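PDB 4N4P: acylneuraminate lyase from Mycoplasma synoviae, which is a TIM-barrel protein of the dihydrodipicolinate synthetase family, built here as an assembly of four copies of its chain. Local coordinates for residues Leu79-Gly84 with Leu101-Ile106; Ser107-Tyr112 with Leu137-Pro142; Tyr124-Ser129 with Leu158-Val163; Ser166-Thr171 with Phe188-Asp193. All coordinates share one frame; numbering follows the deposited sequence.

Interaction 1. Residues Leu79-Gly84 with Leu101-Ile106; sequences LIAQIG and LKYDAI
Tyr103 lays its side chain against Leu79 and Ala81 on the neighbouring strand. Its CB lies 4.2 Å from Leu79 O. Next along the ring, Tyr103 CD2 comes 3.5 Å from Leu79 CB and 3.8 Å from Ala81 CB, and CE2 meets the same two carbons. Farther out, Leu79 CD1 lies over one ring face, toward the rim, 4.2 Å from Tyr103 CZ. The hydroxyl at the tip hydrogen-bonds to Met66 O of helix 59-73. Asp104, just before strand 105-108, binds both backbone polar atoms of Leu79: Leu79 N donates to its OD2 at 2.8 Å, on the anti lone pair, while Asp104 N binds Leu79 O at 2.9 Å. Beyond it, Ala81 N reaches Ala105 O at 3.1 Å. Ile106 CD1 packs on Ile83 CD1 at 3.8 Å, and both side chains touch Ala95 of helix 88-100. Parallel strands 78-82 and 105-108, joined through helix 88-100, form a beta-alpha-beta unit of the TIM barrel.

Interaction 2. Residues Ser107-Tyr112 with Leu137-Pro142; sequences SAITPY and LIYYLP
Ser107 and Leu137 form a parallel bridge, their CA atoms 4.5 Å apart, and the directions of residues 107-110 and 137-141 differ by 16°. One weak hydrogen bond, Ala108 N to Leu137 O at 3.4 Å, closes the ladder here; past it the backbones are linked through side chains and water. Tyr139 fills much of the interval. Ile109 CG2 sits over one face of its ring in a CH-pi contact, 3.8 Å from the Tyr139 ring centroid and 15° off the normal, and Ser107 OG lies at the ring edge in plane. The Tyr139 hydroxyl hydrogen-bonds to Tyr46 OH and Lys167 NZ, and Ser107 OG also reaches Tyr46 OH. At Thr110 the two branches divide the work. OG1, anti to the carbonyl carbon (chi1 -48°), bonds to two waters, which in turn donate to Tyr139 O and Tyr140 O. The methyl CG2 presses on Leu141 CD1 at 3.4 Å, tighter than usual van der Waals contact, the side chains crossing at about a right angle. Two adjacent strands of a TIM barrel thus give way to loops at their C-terminal ends, the rim where active sites of this fold characteristically lie.

Interaction 3. Residues Tyr124-Ser129 with Leu158-Val163; sequences YYEEIS and LEIKNV
Tyr125 touches Ile160 through its CB, 3.7 Å from Ile160 CD1, while its ring is carried off toward the barrel. Tyr124 CD1 stands over the centre of one face of the Tyr125 ring, 3.8 Å above the plane. The Tyr124 ring in turn has Tyr125 CE2 at its edge, in plane, and Ile128 CD1 over one face. Tyr125 OH hydrogen-bonds to Ala108 O, so this residue spans from the loop to the strand ends. Ile160 sends its other branch to the next helical turn: CG2, anti to the backbone N, lies 3.9 Å from Ser129 CB. Ser129 CB also rests 3.2 Å from Lys161 O, and its OG is turned back to Glu126 O within the helix (chi1 74°). The Asn162 amide offers ND2 to Ser129 O in a weak, bent bond of 3.2 Å. A water donates to Ser129 O and is weakly bound by Lys161 NZ, whose stronger partner is Asp133. A type II beta turn from Ile160 to Val163, with Asn162 at positive phi and Val163 N bonded to Ile160 O at 3.0 Å, shapes the loop. This is the alpha-to-beta connection entering strand 163-168 of the TIM barrel, packed on the outer helix 118-131.

Interaction 4. Residues Ser166-Thr171 with Phe188-Asp193; sequences SKYGAT and FMFAWD
Backbone hydrogen bonds join Ser166-Tyr168 to Phe188-Ala191 as parallel strands. Met189 N binds Ser166 O at 3.0 Å, Tyr168 N binds Met189 O at 2.9 Å, and Ala191 N binds Tyr168 O at 2.8 Å, so the last bond carries the pairing one residue past the end of strand 187-190. CA-H...O contacts from Phe188 CA to Ser166 O and from Lys167 CA to Met189 O lie between them. One CH-pi contact dominates the loops: Thr171 CG2 sits over the Trp192 six-membered ring, 3.7 Å from its centroid and 14° off the normal. Thr171 O approaches Trp192 CZ3 at 3.4 Å, and the indole NE1 hydrogen-bonds to Glu194 OE1. Other carbon contacts are looser. Ala191 CB lies 3.9 Å from Lys167 CE, and Ser166 CB is 4.0 Å from Phe188 CD1. On the face carrying Tyr168, Phe188 and Phe190, Tyr168 CD1 comes within 4.4 Å of Phe190 CE1. That face packs under helix 173-182, the crossover between the two strands, with Phe176 against both Tyr168 and Phe190. Strands 136-139 and 206-209 flank the pair, and Phe174 of the third subunit packs on Trp192.

Interactions 1, 2 and 4 each pair neighbouring parallel strands of one sheet, while interaction 3 lies outside it, its centre about 20 Å from the chain's centre. Interactions 1 and 2 share strand 105-108, where Ile106 O meets Leu137 N at 2.8 Å, and interaction 2 hands the sheet on to interaction 4 through Ile138 O and Lys167 N. Interaction 1 is the buried one, mixing backbone bonds with apolar packing. Interactions 2 and 4 extend into partly exposed loops, with water bridges in the former and an indole-methyl contact in the latter. Interaction 3, at the periphery, relies on isoleucine packing and weak polar links; its tyrosines touch interaction 2.

Interaction 1. Residues Leu79-Gly84 with Leu101-Ile106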
loop_
_atom_site.group_PDB
_atom_site.type_symbol
_atom_site.label_atom_id
_atom_site.label_comp_id
_atom_site.label_asym_id
_atom_site.label_seq_id
_atom_site.Cartn_x
_atom_site.Cartn_y
_atom_site.Cartn_z
ATOM N N LEU A 79 -33.001 -16.654 0.826
ATOM C CA LEU A 79 -32.767 -15.381 0.126
ATOM C C LEU A 79 -32.134 -14.358 1.026
ATOM O O LEU A 79 -32.564 -14.164 2.146
ATOM C CB LEU A 79 -34.078 -14.811 -0.429
ATOM C CG LEU A 79 -34.819 -15.615 -1.513
ATOM C CD1 LEU A 79 -36.107 -14.921 -1.915
ATOM C CD2 LEU A 79 -33.939 -15.872 -2.746
ATOM N N ILE A 80 -31.109 -13.684 0.516
ATOM C CA ILE A 80 -30.477 -12.574 1.201
ATOM C C ILE A 80 -30.446 -11.403 0.244
ATOM O O ILE A 80 -30.083 -11.567 -0.908
ATOM C CB ILE A 80 -29.031 -12.907 1.646
ATOM C CG1 ILE A 80 -28.998 -14.204 2.478
ATOM C CG2 ILE A 80 -28.448 -11.753 2.443
ATOM C CD1 ILE A 80 -27.595 -14.648 2.858
ATOM N N ALA A 81 -30.860 -10.226 0.715
ATOM C CA ALA A 81 -30.833 -9.011 -0.102
ATOM C C ALA A 81 -29.834 -8.007 0.437
ATOM O O ALA A 81 -29.920 -7.608 1.591
ATOM C CB ALA A 81 -32.242 -8.342 -0.123
ATOM N N GLN A 82 -28.908 -7.575 -0.416
ATOM C CA GLN A 82 -28.001 -6.470 -0.071
ATOM C C GLN A 82 -28.786 -5.193 -0.347
ATOM O O GLN A 82 -29.286 -5.021 -1.453
ATOM C CB GLN A 82 -26.752 -6.523 -0.960
ATOM C CG GLN A 82 -25.580 -5.676 -0.457
ATOM C CD GLN A 82 -25.858 -4.193 -0.501
ATOM O OE1 GLN A 82 -25.626 -3.490 0.471
ATOM N NE2 GLN A 82 -26.338 -3.702 -1.644
ATOM N N ILE A 83 -28.941 -4.326 0.659
ATOM C CA ILE A 83 -29.901 -3.224 0.553
ATOM C C ILE A 83 -29.259 -1.884 0.883
ATOM O O ILE A 83 -29.935 -0.856 0.931
ATOM C CB ILE A 83 -31.120 -3.466 1.483
ATOM C CG1 ILE A 83 -30.654 -3.593 2.935
ATOM C CG2 ILE A 83 -31.911 -4.716 1.015
ATOM C CD1 ILE A 83 -31.694 -3.080 3.923
ATOM N N GLY A 84 -27.952 -1.908 1.106
ATOM C CA GLY A 84 -27.218 -0.725 1.498
ATOM C C GLY A 84 -26.879 0.226 0.363
ATOM O O GLY A 84 -26.782 -0.174 -0.790
ATOM N N LEU A 101 -41.375 -9.210 2.244
ATOM C CA LEU A 101 -41.271 -10.237 1.225
ATOM C C LEU A 101 -40.693 -11.554 1.747
ATOM O O LEU A 101 -40.522 -12.494 0.967
ATOM C CB LEU A 101 -40.440 -9.742 0.026
ATOM C CG LEU A 101 -41.100 -8.636 -0.799
ATOM C CD1 LEU A 101 -40.035 -8.022 -1.693
ATOM C CD2 LEU A 101 -42.266 -9.179 -1.613
ATOM N N LYS A 102 -40.415 -11.589 3.051
ATOM C CA LYS A 102 -39.972 -12.789 3.780
ATOM C C LYS A 102 -38.567 -13.220 3.381
ATOM O O LYS A 102 -38.271 -14.421 3.314
ATOM C CB LYS A 102 -40.955 -13.967 3.605
ATOM C CG LYS A 102 -42.435 -13.621 3.774
ATOM C CD LYS A 102 -42.845 -13.658 5.213
ATOM C CE LYS A 102 -44.273 -14.186 5.342
ATOM N NZ LYS A 102 -44.439 -14.938 6.627
ATOM N N TYR A 103 -37.702 -12.243 3.125
ATOM C CA TYR A 103 -36.271 -12.532 2.928
ATOM C C TYR A 103 -35.700 -13.102 4.221
ATOM O O TYR A 103 -36.135 -12.741 5.316
ATOM C CB TYR A 103 -35.498 -11.251 2.508
ATOM C CG TYR A 103 -35.569 -11.042 1.017
ATOM C CD1 TYR A 103 -36.753 -10.578 0.407
ATOM C CD2 TYR A 103 -34.488 -11.382 0.200
ATOM C CE1 TYR A 103 -36.842 -10.433 -0.993
ATOM C CE2 TYR A 103 -34.549 -11.247 -1.170
ATOM C CZ TYR A 103 -35.745 -10.779 -1.777
ATOM O OH TYR A 103 -35.813 -10.672 -3.145
ATOM N N ASP A 104 -34.711 -13.984 4.096
ATOM C CA ASP A 104 -34.142 -14.650 5.271
ATOM C C ASP A 104 -33.146 -13.764 6.009
ATOM O O ASP A 104 -32.954 -13.869 7.240
ATOM C CB ASP A 104 -33.519 -15.966 4.823
ATOM C CG ASP A 104 -34.544 -16.913 4.291
ATOM O OD1 ASP A 104 -35.353 -17.437 5.110
ATOM O OD2 ASP A 104 -34.573 -17.135 3.071
ATOM N N ALA A 105 -32.499 -12.880 5.253
ATOM C CA ALA A 105 -31.611 -11.888 5.835
ATOM C C ALA A 105 -31.435 -10.722 4.862
ATOM O O ALA A 105 -31.760 -10.817 3.671
ATOM C CB ALA A 105 -30.220 -12.480 6.169
ATOM N N ILE A 106 -30.860 -9.657 5.382
ATOM C CA ILE A 106 -30.412 -8.544 4.564
ATOM C C ILE A 106 -28.947 -8.335 4.862
ATOM O O ILE A 106 -28.418 -8.864 5.854
ATOM C CB ILE A 106 -31.198 -7.221 4.847
ATOM C CG1 ILE A 106 -31.174 -6.893 6.352
ATOM C CG2 ILE A 106 -32.628 -7.304 4.295
ATOM C CD1 ILE A 106 -31.813 -5.565 6.733
#

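Interaction 2. Residues Ser107-Tyr112 with Leu137-Pro142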
loop_
_atom_site.group_PDB
_atom_site.type_symbol
_atom_site.label_atom_id
_atom_site.label_comp_id
_atom_site.label_asym_id
_atom_site.label_seq_id
_atom_site.Cartn_x
_atom_site.Cartn_y
_atom_site.Cartn_z
ATOM N N SER A 107 -28.274 -7.587 3.986
ATOM C CA SER A 107 -26.913 -7.184 4.255
ATOM C C SER A 107 -26.822 -5.738 3.812
ATOM O O SER A 107 -27.682 -5.259 3.067
ATOM C CB SER A 107 -25.905 -8.061 3.482
ATOM O OG SER A 107 -25.999 -7.767 2.096
ATOM N N ALA A 108 -25.774 -5.040 4.245
ATOM C CA ALA A 108 -25.563 -3.664 3.790
ATOM C C ALA A 108 -24.079 -3.421 3.683
ATOM O O ALA A 108 -23.334 -3.611 4.652
ATOM C CB ALA A 108 -26.187 -2.668 4.748
ATOM N N ILE A 109 -23.641 -3.011 2.501
ATOM C CA ILE A 109 -22.256 -2.616 2.328
ATOM C C ILE A 109 -21.840 -1.490 3.291
ATOM O O ILE A 109 -22.661 -0.674 3.708
ATOM C CB ILE A 109 -21.984 -2.189 0.878
ATOM C CG1 ILE A 109 -22.963 -1.072 0.476
ATOM C CG2 ILE A 109 -22.195 -3.379 -0.060
ATOM C CD1 ILE A 109 -22.311 -0.104 -0.427
ATOM N N THR A 110 -20.554 -1.439 3.605
ATOM C CA THR A 110 -19.942 -0.299 4.271
ATOM C C THR A 110 -20.236 0.988 3.484
ATOM O O THR A 110 -20.098 0.991 2.264
ATOM C CB THR A 110 -18.393 -0.481 4.276
ATOM O OG1 THR A 110 -18.060 -1.805 4.724
ATOM C CG2 THR A 110 -17.712 0.543 5.167
ATOM N N PRO A 111 -20.591 2.093 4.182
ATOM C CA PRO A 111 -20.698 3.378 3.485
ATOM C C PRO A 111 -19.433 3.628 2.650
ATOM O O PRO A 111 -18.317 3.467 3.135
ATOM C CB PRO A 111 -20.823 4.380 4.627
ATOM C CG PRO A 111 -21.521 3.603 5.726
ATOM C CD PRO A 111 -20.859 2.232 5.631
ATOM N N TYR A 112 -19.621 3.973 1.388
ATOM C CA TYR A 112 -18.503 3.958 0.433
ATOM C C TYR A 112 -18.179 5.357 -0.093
ATOM O O TYR A 112 -18.844 6.333 0.266
ATOM C CB TYR A 112 -18.850 3.077 -0.757
ATOM C CG TYR A 112 -20.184 3.414 -1.338
ATOM C CD1 TYR A 112 -20.323 4.299 -2.408
ATOM C CD2 TYR A 112 -21.322 2.872 -0.784
ATOM C CE1 TYR A 112 -21.594 4.613 -2.896
ATOM C CE2 TYR A 112 -22.551 3.153 -1.263
ATOM C CZ TYR A 112 -22.703 4.008 -2.300
ATOM O OH TYR A 112 -24.002 4.217 -2.692
ATOM N N LEU A 137 -26.566 -9.046 7.928
ATOM C CA LEU A 137 -25.157 -9.374 7.761
ATOM C C LEU A 137 -24.415 -8.099 7.409
ATOM O O LEU A 137 -24.691 -7.506 6.363
ATOM C CB LEU A 137 -24.979 -10.402 6.616
ATOM C CG LEU A 137 -25.571 -11.763 6.987
ATOM C CD1 LEU A 137 -25.776 -12.626 5.689
ATOM C CD2 LEU A 137 -24.690 -12.434 8.036
ATOM N N ILE A 138 -23.501 -7.658 8.273
ATOM C CA ILE A 138 -22.716 -6.482 7.966
ATOM C C ILE A 138 -21.560 -6.865 7.035
ATOM O O ILE A 138 -21.225 -8.045 6.892
ATOM C CB ILE A 138 -22.223 -5.766 9.238
ATOM C CG1 ILE A 138 -21.310 -6.671 10.065
ATOM C CG2 ILE A 138 -23.419 -5.308 10.093
ATOM C CD1 ILE A 138 -20.684 -5.969 11.247
ATOM N N TYR A 139 -20.996 -5.894 6.343
ATOM C CA TYR A 139 -19.859 -6.176 5.494
ATOM C C TYR A 139 -18.613 -6.030 6.329
ATOM O O TYR A 139 -18.518 -5.112 7.125
ATOM C CB TYR A 139 -19.816 -5.216 4.317
ATOM C CG TYR A 139 -20.443 -5.802 3.081
ATOM C CD1 TYR A 139 -19.680 -6.028 1.935
ATOM C CD2 TYR A 139 -21.790 -6.154 3.061
ATOM C CE1 TYR A 139 -20.251 -6.572 0.780
ATOM C CE2 TYR A 139 -22.361 -6.683 1.945
ATOM C CZ TYR A 139 -21.586 -6.890 0.789
ATOM O OH TYR A 139 -22.155 -7.457 -0.326
ATOM N N TYR A 140 -17.674 -6.956 6.161
ATOM C CA TYR A 140 -16.424 -6.827 6.857
ATOM C C TYR A 140 -15.680 -5.565 6.427
ATOM O O TYR A 140 -15.644 -5.205 5.242
ATOM C CB TYR A 140 -15.555 -8.060 6.700
ATOM C CG TYR A 140 -14.198 -7.873 7.336
ATOM C CD1 TYR A 140 -14.056 -7.739 8.722
ATOM C CD2 TYR A 140 -13.061 -7.797 6.544
ATOM C CE1 TYR A 140 -12.768 -7.549 9.304
ATOM C CE2 TYR A 140 -11.815 -7.613 7.100
ATOM C CZ TYR A 140 -11.665 -7.491 8.464
ATOM O OH TYR A 140 -10.375 -7.336 8.930
ATOM N N LEU A 141 -15.101 -4.920 7.438
ATOM C CA LEU A 141 -14.463 -3.617 7.357
ATOM C C LEU A 141 -13.028 -3.816 7.859
ATOM O O LEU A 141 -12.833 -4.030 9.070
ATOM C CB LEU A 141 -15.216 -2.629 8.271
ATOM C CG LEU A 141 -14.746 -1.170 8.334
ATOM C CD1 LEU A 141 -14.990 -0.445 7.011
ATOM C CD2 LEU A 141 -15.409 -0.437 9.487
ATOM N N PRO A 142 -12.037 -3.794 6.934
ATOM C CA PRO A 142 -10.616 -3.989 7.279
ATOM C C PRO A 142 -10.101 -2.894 8.206
ATOM O O PRO A 142 -10.404 -1.710 7.994
ATOM C CB PRO A 142 -9.901 -3.909 5.919
ATOM C CG PRO A 142 -10.971 -4.256 4.896
ATOM C CD PRO A 142 -12.257 -3.723 5.475
HETATM O O HOH W 1 -19.163 -2.394 7.011
HETATM O O HOH W 2 -15.866 -3.046 4.068
#

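Interaction 3. Residues Tyr124-Ser129 with Leu158-Val163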
loop_
_atom_site.group_PDB
_atom_site.type_symbol
_atom_site.label_atom_id
_atom_site.label_comp_id
_atom_site.label_asym_id
_atom_site.label_seq_id
_atom_site.Cartn_x
_atom_site.Cartn_y
_atom_site.Cartn_z
ATOM N N TYR A 124 -24.712 4.196 11.051
ATOM C CA TYR A 124 -25.374 3.748 9.831
ATOM C C TYR A 124 -26.020 2.388 10.050
ATOM O O TYR A 124 -27.185 2.214 9.772
ATOM C CB TYR A 124 -24.322 3.708 8.738
ATOM C CG TYR A 124 -24.563 2.909 7.482
ATOM C CD1 TYR A 124 -24.033 1.612 7.337
ATOM C CD2 TYR A 124 -25.230 3.479 6.394
ATOM C CE1 TYR A 124 -24.208 0.887 6.143
ATOM C CE2 TYR A 124 -25.402 2.779 5.201
ATOM C CZ TYR A 124 -24.883 1.497 5.068
ATOM O OH TYR A 124 -25.056 0.845 3.859
ATOM N N TYR A 125 -25.284 1.431 10.620
ATOM C CA TYR A 125 -25.898 0.121 10.852
ATOM C C TYR A 125 -27.008 0.175 11.915
ATOM O O TYR A 125 -28.063 -0.473 11.770
ATOM C CB TYR A 125 -24.830 -0.891 11.202
ATOM C CG TYR A 125 -24.075 -1.368 9.984
ATOM C CD1 TYR A 125 -24.711 -2.147 8.998
ATOM C CD2 TYR A 125 -22.726 -1.082 9.836
ATOM C CE1 TYR A 125 -23.998 -2.607 7.873
ATOM C CE2 TYR A 125 -22.011 -1.530 8.734
ATOM C CZ TYR A 125 -22.649 -2.290 7.762
ATOM O OH TYR A 125 -21.909 -2.733 6.691
ATOM N N GLU A 126 -26.794 0.991 12.945
ATOM C CA GLU A 126 -27.835 1.250 13.951
ATOM C C GLU A 126 -29.139 1.743 13.313
ATOM O O GLU A 126 -30.213 1.231 13.592
ATOM C CB GLU A 126 -27.358 2.290 14.959
ATOM C CG GLU A 126 -26.405 1.792 15.991
ATOM C CD GLU A 126 -26.222 2.812 17.083
ATOM O OE1 GLU A 126 -25.372 3.709 16.932
ATOM O OE2 GLU A 126 -26.930 2.698 18.104
ATOM N N GLU A 127 -29.050 2.759 12.465
ATOM C CA GLU A 127 -30.244 3.278 11.806
ATOM C C GLU A 127 -30.957 2.196 10.968
ATOM O O GLU A 127 -32.172 2.095 11.002
ATOM C CB GLU A 127 -29.892 4.474 10.934
ATOM C CG GLU A 127 -29.521 5.718 11.699
ATOM C CD GLU A 127 -29.772 6.969 10.879
ATOM O OE1 GLU A 127 -28.829 7.774 10.732
ATOM O OE2 GLU A 127 -30.902 7.135 10.367
ATOM N N ILE A 128 -30.205 1.389 10.214
ATOM C CA ILE A 128 -30.848 0.345 9.402
ATOM C C ILE A 128 -31.568 -0.672 10.309
ATOM O O ILE A 128 -32.661 -1.119 10.003
ATOM C CB ILE A 128 -29.858 -0.392 8.454
ATOM C CG1 ILE A 128 -29.117 0.611 7.564
ATOM C CG2 ILE A 128 -30.624 -1.443 7.582
ATOM C CD1 ILE A 128 -27.862 0.019 6.857
ATOM N N SER A 129 -30.958 -0.998 11.440
ATOM C CA SER A 129 -31.513 -1.998 12.369
ATOM C C SER A 129 -32.883 -1.618 12.930
ATOM O O SER A 129 -33.703 -2.480 13.187
ATOM C CB SER A 129 -30.550 -2.215 13.534
ATOM O OG SER A 129 -30.588 -1.118 14.437
ATOM N N LEU A 158 -20.929 -6.023 15.218
ATOM C CA LEU A 158 -21.630 -7.321 15.273
ATOM C C LEU A 158 -22.698 -7.369 16.357
ATOM O O LEU A 158 -23.610 -8.194 16.292
ATOM C CB LEU A 158 -20.624 -8.468 15.504
ATOM C CG LEU A 158 -19.718 -8.780 14.307
ATOM C CD1 LEU A 158 -18.572 -9.756 14.659
ATOM C CD2 LEU A 158 -20.578 -9.327 13.166
ATOM N N GLU A 159 -22.565 -6.500 17.351
ATOM C CA GLU A 159 -23.476 -6.488 18.497
ATOM C C GLU A 159 -24.736 -5.663 18.277
ATOM O O GLU A 159 -25.681 -5.733 19.062
ATOM C CB GLU A 159 -22.763 -5.944 19.717
ATOM C CG GLU A 159 -22.041 -7.009 20.488
ATOM C CD GLU A 159 -21.081 -6.411 21.487
ATOM O OE1 GLU A 159 -21.316 -5.261 21.959
ATOM O OE2 GLU A 159 -20.086 -7.101 21.792
ATOM N N ILE A 160 -24.757 -4.897 17.195
ATOM C CA ILE A 160 -25.922 -4.071 16.858
ATOM C C ILE A 160 -27.196 -4.921 16.746
ATOM O O ILE A 160 -27.161 -6.063 16.275
ATOM C CB ILE A 160 -25.626 -3.228 15.575
ATOM C CG1 ILE A 160 -24.589 -2.150 15.914
ATOM C CG2 ILE A 160 -26.903 -2.642 14.969
ATOM C CD1 ILE A 160 -23.901 -1.471 14.690
ATOM N N LYS A 161 -28.316 -4.382 17.235
ATOM C CA LYS A 161 -29.586 -5.082 17.184
ATOM C C LYS A 161 -29.851 -5.694 15.797
ATOM O O LYS A 161 -29.671 -5.029 14.767
ATOM C CB LYS A 161 -30.734 -4.134 17.587
ATOM C CG LYS A 161 -32.098 -4.803 17.608
ATOM C CD LYS A 161 -33.213 -3.788 17.938
ATOM C CE LYS A 161 -34.508 -4.498 18.300
ATOM N NZ LYS A 161 -35.248 -4.972 17.102
ATOM N N ASN A 162 -30.224 -6.981 15.789
ATOM C CA ASN A 162 -30.580 -7.731 14.569
ATOM C C ASN A 162 -29.397 -8.188 13.720
ATOM O O ASN A 162 -29.596 -8.945 12.767
ATOM C CB ASN A 162 -31.586 -6.992 13.657
ATOM C CG ASN A 162 -32.924 -6.745 14.324
ATOM O OD1 ASN A 162 -33.463 -7.617 15.018
ATOM N ND2 ASN A 162 -33.487 -5.555 14.092
ATOM N N VAL A 163 -28.186 -7.750 14.056
ATOM C CA VAL A 163 -27.003 -8.223 13.324
ATOM C C VAL A 163 -26.678 -9.654 13.749
ATOM O O VAL A 163 -26.445 -9.920 14.945
ATOM C CB VAL A 163 -25.769 -7.318 13.502
ATOM C CG1 VAL A 163 -24.547 -7.952 12.830
ATOM C CG2 VAL A 163 -26.023 -5.904 12.904
HETATM O O HOH W 3 -36.081 -3.163 14.322
#

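Interaction 4. Residues Ser166-Thr171 with Phe188-Asp193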
loop_
_atom_site.group_PDB
_atom_site.type_symbol
_atom_site.label_atom_id
_atom_site.label_comp_id
_atom_site.label_asym_id
_atom_site.label_seq_id
_atom_site.Cartn_x
_atom_site.Cartn_y
_atom_site.Cartn_z
ATOM N N SER A 166 -21.630 -11.426 9.556
ATOM C CA SER A 166 -21.024 -10.561 8.573
ATOM C C SER A 166 -20.803 -11.342 7.301
ATOM O O SER A 166 -20.589 -12.563 7.361
ATOM C CB SER A 166 -19.674 -10.072 9.138
ATOM O OG SER A 166 -18.836 -9.493 8.132
ATOM N N LYS A 167 -20.847 -10.634 6.167
ATOM C CA LYS A 167 -20.375 -11.148 4.901
ATOM C C LYS A 167 -18.893 -10.775 4.830
ATOM O O LYS A 167 -18.550 -9.582 4.819
ATOM C CB LYS A 167 -21.169 -10.528 3.752
ATOM C CG LYS A 167 -20.696 -10.965 2.385
ATOM C CD LYS A 167 -21.739 -10.568 1.364
ATOM C CE LYS A 167 -21.277 -10.863 -0.030
ATOM N NZ LYS A 167 -20.412 -9.767 -0.502
ATOM N N TYR A 168 -18.028 -11.795 4.840
ATOM C CA TYR A 168 -16.595 -11.616 4.900
ATOM C C TYR A 168 -15.972 -11.765 3.497
ATOM O O TYR A 168 -15.837 -12.866 2.990
ATOM C CB TYR A 168 -15.952 -12.628 5.896
ATOM C CG TYR A 168 -14.511 -12.258 6.129
ATOM C CD1 TYR A 168 -13.504 -12.708 5.268
ATOM C CD2 TYR A 168 -14.161 -11.389 7.163
ATOM C CE1 TYR A 168 -12.170 -12.312 5.450
ATOM C CE2 TYR A 168 -12.848 -10.994 7.350
ATOM C CZ TYR A 168 -11.864 -11.446 6.496
ATOM O OH TYR A 168 -10.559 -11.031 6.692
ATOM N N GLY A 169 -15.614 -10.645 2.877
ATOM C CA GLY A 169 -15.086 -10.683 1.511
ATOM C C GLY A 169 -13.608 -10.348 1.360
ATOM O O GLY A 169 -13.093 -10.291 0.227
ATOM N N ALA A 170 -12.894 -10.154 2.457
ATOM C CA ALA A 170 -11.488 -9.778 2.336
ATOM C C ALA A 170 -10.564 -10.951 1.984
ATOM O O ALA A 170 -10.907 -12.121 2.187
ATOM C CB ALA A 170 -11.005 -9.070 3.606
ATOM N N THR A 171 -9.390 -10.628 1.450
ATOM C CA THR A 171 -8.365 -11.649 1.173
ATOM C C THR A 171 -7.511 -12.023 2.402
ATOM O O THR A 171 -6.592 -12.859 2.332
ATOM C CB THR A 171 -7.475 -11.223 -0.009
ATOM O OG1 THR A 171 -6.876 -9.950 0.285
ATOM C CG2 THR A 171 -8.333 -11.097 -1.236
ATOM N N PHE A 188 -20.743 -16.120 9.755
ATOM C CA PHE A 188 -19.847 -15.464 8.809
ATOM C C PHE A 188 -20.046 -16.156 7.476
ATOM O O PHE A 188 -19.750 -17.342 7.349
ATOM C CB PHE A 188 -18.371 -15.540 9.287
ATOM C CG PHE A 188 -18.106 -14.697 10.487
ATOM C CD1 PHE A 188 -17.766 -13.349 10.343
ATOM C CD2 PHE A 188 -18.244 -15.221 11.768
ATOM C CE1 PHE A 188 -17.551 -12.538 11.465
ATOM C CE2 PHE A 188 -18.038 -14.429 12.893
ATOM C CZ PHE A 188 -17.685 -13.084 12.747
ATOM N N MET A 189 -20.576 -15.413 6.502
ATOM C CA MET A 189 -20.743 -15.902 5.153
ATOM C C MET A 189 -19.443 -15.591 4.387
ATOM O O MET A 189 -19.028 -14.432 4.318
ATOM C CB MET A 189 -21.988 -15.270 4.517
ATOM C CG MET A 189 -23.305 -15.676 5.236
ATOM S SD MET A 189 -23.662 -17.446 5.149
ATOM C CE MET A 189 -24.266 -17.639 3.473
ATOM N N PHE A 190 -18.774 -16.622 3.879
ATOM C CA PHE A 190 -17.435 -16.445 3.301
ATOM C C PHE A 190 -17.547 -16.038 1.811
ATOM O O PHE A 190 -18.147 -16.752 1.013
ATOM C CB PHE A 190 -16.624 -17.724 3.484
ATOM C CG PHE A 190 -15.168 -17.555 3.209
ATOM C CD1 PHE A 190 -14.318 -17.028 4.185
ATOM C CD2 PHE A 190 -14.643 -17.893 1.966
ATOM C CE1 PHE A 190 -12.959 -16.848 3.923
ATOM C CE2 PHE A 190 -13.278 -17.743 1.694
ATOM C CZ PHE A 190 -12.436 -17.217 2.663
ATOM N N ALA A 191 -16.979 -14.890 1.454
ATOM C CA ALA A 191 -17.240 -14.290 0.150
ATOM C C ALA A 191 -15.974 -14.115 -0.690
ATOM O O ALA A 191 -15.896 -13.228 -1.536
ATOM C CB ALA A 191 -18.002 -12.971 0.293
ATOM N N TRP A 192 -14.993 -14.980 -0.495
ATOM C CA TRP A 192 -13.819 -14.960 -1.372
ATOM C C TRP A 192 -13.712 -16.310 -2.087
ATOM O O TRP A 192 -13.193 -17.276 -1.547
ATOM C CB TRP A 192 -12.543 -14.571 -0.610
ATOM C CG TRP A 192 -11.301 -14.509 -1.511
ATOM C CD1 TRP A 192 -11.263 -14.256 -2.851
ATOM C CD2 TRP A 192 -9.943 -14.705 -1.102
ATOM N NE1 TRP A 192 -9.944 -14.281 -3.313
ATOM C CE2 TRP A 192 -9.120 -14.539 -2.255
ATOM C CE3 TRP A 192 -9.336 -14.983 0.124
ATOM C CZ2 TRP A 192 -7.733 -14.655 -2.204
ATOM C CZ3 TRP A 192 -7.950 -15.111 0.168
ATOM C CH2 TRP A 192 -7.171 -14.951 -0.990
ATOM N N ASP A 193 -14.274 -16.351 -3.303
ATOM C CA ASP A 193 -14.490 -17.586 -4.039
ATOM C C ASP A 193 -13.195 -18.379 -4.212
ATOM O O ASP A 193 -13.186 -19.621 -4.124
ATOM C CB ASP A 193 -15.063 -17.283 -5.446
ATOM C CG ASP A 193 -16.321 -16.401 -5.410
ATOM O OD1 ASP A 193 -16.395 -15.514 -4.550
ATOM O OD2 ASP A 193 -17.220 -16.588 -6.262
#